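Local coordinates for Lin2118 protein (Listeria innocua, PDB 3OOU), which probably acts as a transcription regulator, this piece being its C-terminal AraC-type helix-turn-helix domain, thought to bind specific DNA sequences, at residues R90-H95 / N101-I106. Sequence-based numbering, arbitrary orientation.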
ATOM      1  N   ARG A  90       6.758  -8.072  -6.736  1.00 20.96           N
ATOM      2  CA  ARG A  90       7.986  -7.509  -6.156  1.00 21.42           C
ATOM      3  C   ARG A  90       7.746  -6.972  -4.749  1.00 20.69           C
ATOM      4  O   ARG A  90       8.513  -7.244  -3.818  1.00 20.91           O
ATOM      5  CB  ARG A  90       8.540  -6.381  -7.030  1.00 22.06           C
ATOM      6  CG  ARG A  90       9.258  -6.827  -8.284  1.00 24.50           C
ATOM      7  CD  ARG A  90      10.027  -5.679  -8.937  1.00 28.01           C
ATOM      8  NE  ARG A  90       9.160  -4.593  -9.406  1.00 30.20           N
ATOM      9  CZ  ARG A  90       8.519  -4.580 -10.574  1.00 31.60           C
ATOM     10  NH1 ARG A  90       8.624  -5.600 -11.420  1.00 32.84           N
ATOM     11  NH2 ARG A  90       7.765  -3.540 -10.898  1.00 32.03           N
ATOM     12  N   GLN A  91       6.661  -6.217  -4.598  1.00 19.65           N
ATOM     13  CA  GLN A  91       6.362  -5.560  -3.333  1.00 18.98           C
ATOM     14  C   GLN A  91       5.992  -6.523  -2.210  1.00 19.13           C
ATOM     15  O   GLN A  91       6.390  -6.321  -1.061  1.00 19.18           O
ATOM     16  CB  GLN A  91       5.277  -4.498  -3.537  1.00 18.46           C
ATOM     17  CG  GLN A  91       5.755  -3.285  -4.337  1.00 18.64           C
ATOM     18  CD  GLN A  91       6.948  -2.592  -3.700  1.00 19.45           C
ATOM     19  OE1 GLN A  91       7.018  -2.445  -2.479  1.00 19.26           O
ATOM     20  NE2 GLN A  91       7.896  -2.170  -4.528  1.00 20.60           N
ATOM     21  N   PHE A  92       5.242  -7.571  -2.543  1.00 18.91           N
ATOM     22  CA  PHE A  92       4.881  -8.588  -1.559  1.00 19.53           C
ATOM     23  C   PHE A  92       6.144  -9.289  -1.054  1.00 20.55           C
ATOM     24  O   PHE A  92       6.311  -9.482   0.153  1.00 20.63           O
ATOM     25  CB  PHE A  92       3.896  -9.609  -2.144  1.00 19.18           C
ATOM     26  CG  PHE A  92       3.225 -10.464  -1.105  1.00 19.43           C
ATOM     27  CD1 PHE A  92       1.969 -10.126  -0.617  1.00 19.58           C
ATOM     28  CD2 PHE A  92       3.852 -11.606  -0.602  1.00 19.77           C
ATOM     29  CE1 PHE A  92       1.340 -10.916   0.354  1.00 19.52           C
ATOM     30  CE2 PHE A  92       3.231 -12.389   0.372  1.00 19.47           C
ATOM     31  CZ  PHE A  92       1.973 -12.049   0.843  1.00 20.07           C
ATOM     32  N   LYS A  93       7.033  -9.645  -1.981  1.00 21.78           N
ATOM     33  CA  LYS A  93       8.303 -10.282  -1.627  1.00 23.41           C
ATOM     34  C   LYS A  93       9.138  -9.377  -0.725  1.00 23.90           C
ATOM     35  O   LYS A  93       9.708  -9.835   0.268  1.00 24.32           O
ATOM     36  CB  LYS A  93       9.082 -10.660  -2.896  1.00 24.00           C
ATOM     37  CG  LYS A  93      10.487 -11.232  -2.672  1.00 26.41           C
ATOM     38  CD  LYS A  93      10.457 -12.581  -1.971  1.00 29.21           C
ATOM     39  CE  LYS A  93      11.868 -13.100  -1.735  1.00 31.75           C
ATOM     40  NZ  LYS A  93      11.868 -14.403  -1.023  1.00 33.20           N
ATOM     41  N   LYS A  94       9.198  -8.095  -1.077  1.00 24.05           N
ATOM     42  CA  LYS A  94       9.965  -7.108  -0.317  1.00 24.83           C
ATOM     43  C   LYS A  94       9.493  -6.992   1.138  1.00 25.11           C
ATOM     44  O   LYS A  94      10.312  -6.941   2.064  1.00 25.73           O
ATOM     45  CB  LYS A  94       9.913  -5.747  -1.018  1.00 24.62           C
ATOM     46  CG  LYS A  94      10.634  -4.621  -0.286  1.00 25.64           C
ATOM     47  CD  LYS A  94      10.524  -3.305  -1.029  1.00 26.91           C
ATOM     48  CE  LYS A  94      11.345  -2.229  -0.336  1.00 28.79           C
ATOM     49  NZ  LYS A  94      11.060  -0.877  -0.874  1.00 29.50           N
ATOM     50  N   HIS A  95       8.180  -6.983   1.335  1.00 24.78           N
ATOM     51  CA  HIS A  95       7.610  -6.683   2.650  1.00 24.98           C
ATOM     52  C   HIS A  95       7.273  -7.889   3.533  1.00 25.62           C
ATOM     53  O   HIS A  95       7.064  -7.733   4.743  1.00 26.44           O
ATOM     54  CB  HIS A  95       6.426  -5.715   2.512  1.00 24.34           C
ATOM     55  CG  HIS A  95       6.840  -4.323   2.146  1.00 23.52           C
ATOM     56  ND1 HIS A  95       7.417  -3.459   3.054  1.00 23.20           N
ATOM     57  CD2 HIS A  95       6.788  -3.652   0.971  1.00 22.62           C
ATOM     58  CE1 HIS A  95       7.695  -2.314   2.457  1.00 22.84           C
ATOM     59  NE2 HIS A  95       7.321  -2.403   1.192  1.00 23.34           N
ATOM     60  N   ASN A 101       2.327 -16.781  -3.253  1.00 27.48           N
ATOM     61  CA  ASN A 101       1.804 -18.140  -3.166  1.00 29.16           C
ATOM     62  C   ASN A 101       2.612 -19.036  -2.215  1.00 29.50           C
ATOM     63  O   ASN A 101       2.062 -19.970  -1.637  1.00 30.20           O
ATOM     64  CB  ASN A 101       1.579 -18.760  -4.553  1.00 29.93           C
ATOM     65  CG  ASN A 101       0.218 -19.455  -4.675  1.00 31.48           C
ATOM     66  OD1 ASN A 101      -0.787 -19.005  -4.100  1.00 32.92           O
ATOM     67  ND2 ASN A 101       0.180 -20.550  -5.432  1.00 32.52           N
ATOM     68  N   ARG A 102       3.892 -18.721  -2.020  1.00 29.72           N
ATOM     69  CA  ARG A 102       4.716 -19.377  -0.997  1.00 30.17           C
ATOM     70  C   ARG A 102       4.236 -19.017   0.414  1.00 29.29           C
ATOM     71  O   ARG A 102       4.144 -19.880   1.288  1.00 29.57           O
ATOM     72  CB  ARG A 102       6.190 -18.993  -1.165  1.00 31.16           C
ATOM     73  CG  ARG A 102       7.168 -19.757  -0.279  1.00 34.13           C
ATOM     74  CD  ARG A 102       7.658 -21.038  -0.951  1.00 38.51           C
ATOM     75  NE  ARG A 102       8.320 -21.930   0.001  1.00 42.63           N
ATOM     76  CZ  ARG A 102       7.702 -22.879   0.703  1.00 44.39           C
ATOM     77  NH1 ARG A 102       6.396 -23.076   0.569  1.00 45.16           N
ATOM     78  NH2 ARG A 102       8.394 -23.636   1.542  1.00 45.40           N
ATOM     79  N   TYR A 103       3.928 -17.739   0.626  1.00 27.63           N
ATOM     80  CA  TYR A 103       3.371 -17.272   1.897  1.00 26.52           C
ATOM     81  C   TYR A 103       2.069 -18.002   2.210  1.00 26.69           C
ATOM     82  O   TYR A 103       1.857 -18.461   3.336  1.00 26.25           O
ATOM     83  CB  TYR A 103       3.119 -15.760   1.836  1.00 25.33           C
ATOM     84  CG  TYR A 103       2.772 -15.133   3.166  1.00 23.29           C
ATOM     85  CD1 TYR A 103       3.771 -14.636   3.997  1.00 21.56           C
ATOM     86  CD2 TYR A 103       1.444 -15.025   3.588  1.00 21.37           C
ATOM     87  CE1 TYR A 103       3.469 -14.055   5.218  1.00 20.76           C
ATOM     88  CE2 TYR A 103       1.128 -14.459   4.817  1.00 20.03           C
ATOM     89  CZ  TYR A 103       2.147 -13.969   5.624  1.00 20.21           C
ATOM     90  OH  TYR A 103       1.851 -13.393   6.833  1.00 20.56           O
ATOM     91  N   ARG A 104       1.197 -18.088   1.208  1.00 27.34           N
ATOM     92  CA  ARG A 104      -0.063 -18.804   1.321  1.00 28.48           C
ATOM     93  C   ARG A 104       0.177 -20.271   1.675  1.00 29.55           C
ATOM     94  O   ARG A 104      -0.533 -20.828   2.510  1.00 29.53           O
ATOM     95  CB  ARG A 104      -0.858 -18.685   0.023  1.00 28.43           C
ATOM     96  CG  ARG A 104      -2.333 -18.994   0.170  1.00 29.40           C
ATOM     97  CD  ARG A 104      -3.074 -18.714  -1.114  1.00 29.62           C
ATOM     98  NE  ARG A 104      -4.341 -18.041  -0.853  1.00 28.04           N
ATOM     99  CZ  ARG A 104      -5.191 -17.623  -1.782  1.00 27.72           C
ATOM    100  NH1 ARG A 104      -4.932 -17.802  -3.073  1.00 28.90           N
ATOM    101  NH2 ARG A 104      -6.313 -17.025  -1.414  1.00 27.72           N
ATOM    102  N   LYS A 105       1.193 -20.876   1.054  1.00 30.67           N
ATOM    103  CA  LYS A 105       1.550 -22.280   1.306  1.00 31.83           C
ATOM    104  C   LYS A 105       2.037 -22.522   2.740  1.00 31.85           C
ATOM    105  O   LYS A 105       1.582 -23.463   3.400  1.00 32.27           O
ATOM    106  CB  LYS A 105       2.599 -22.761   0.290  1.00 32.54           C
ATOM    107  CG  LYS A 105       2.641 -24.277   0.082  1.00 34.66           C
ATOM    108  CD  LYS A 105       3.661 -24.661  -0.990  1.00 37.18           C
ATOM    109  CE  LYS A 105       3.653 -26.161  -1.288  1.00 38.87           C
ATOM    110  NZ  LYS A 105       2.592 -26.562  -2.261  1.00 39.64           N
ATOM    111  N   ILE A 106       2.958 -21.682   3.212  1.00 31.39           N
ATOM    112  CA  ILE A 106       3.526 -21.813   4.557  1.00 31.17           C
ATOM    113  C   ILE A 106       2.469 -21.623   5.652  1.00 30.65           C
ATOM    114  O   ILE A 106       2.487 -22.329   6.663  1.00 30.18           O
ATOM    115  CB  ILE A 106       4.701 -20.812   4.798  1.00 31.42           C
ATOM    116  CG1 ILE A 106       5.834 -21.040   3.790  1.00 32.08           C
ATOM    117  CG2 ILE A 106       5.243 -20.937   6.222  1.00 31.87           C
ATOM    118  CD1 ILE A 106       6.847 -19.904   3.718  1.00 32.55           C
TER
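Phe92 and Tyr103 make this contact by themselves, as a T-shaped aromatic pair: the edge of the Phe92 ring is turned to the face of Tyr103, with the planes at 82° and the centroids 5.6 Å apart. The touching is done at the root of the tyrosine ring. Phe92 CE2 lies 3.7 Å from Tyr103 CB, and Phe92 CZ reaches Tyr103 CG at 3.9 Å, with that CG in the plane of the phenylalanine ring. Each residue carries its ring CG anti to the main-chain N (chi1 -165° for Phe92, -170° for Tyr103), which brings each ring across to the other helix. No hydrogen bond joins the two segments; only carbon atoms meet, and the Tyr103 hydroxyl ends farther from Phe92 than the root of its ring. Phe92 is buried, Tyr103 only partly, and the His107 ring also meets that of Tyr103.

The pair bridges helix 85-96 and the C-terminal helix 100-107 across the short loop joining them. Helices 73-79 and 85-96 are consistent with the second helix-turn-helix of an AraC-type domain, and helix 50-68 with its long linker. Both side chains also lean on that linker, Phe92 on Leu66 and Tyr103 on Lys63, while Arg104 packs on Ile76 of helix 73-79 and hydrogen-bonds the carbonyl oxygens of Leu66, Thr69 and Asp71.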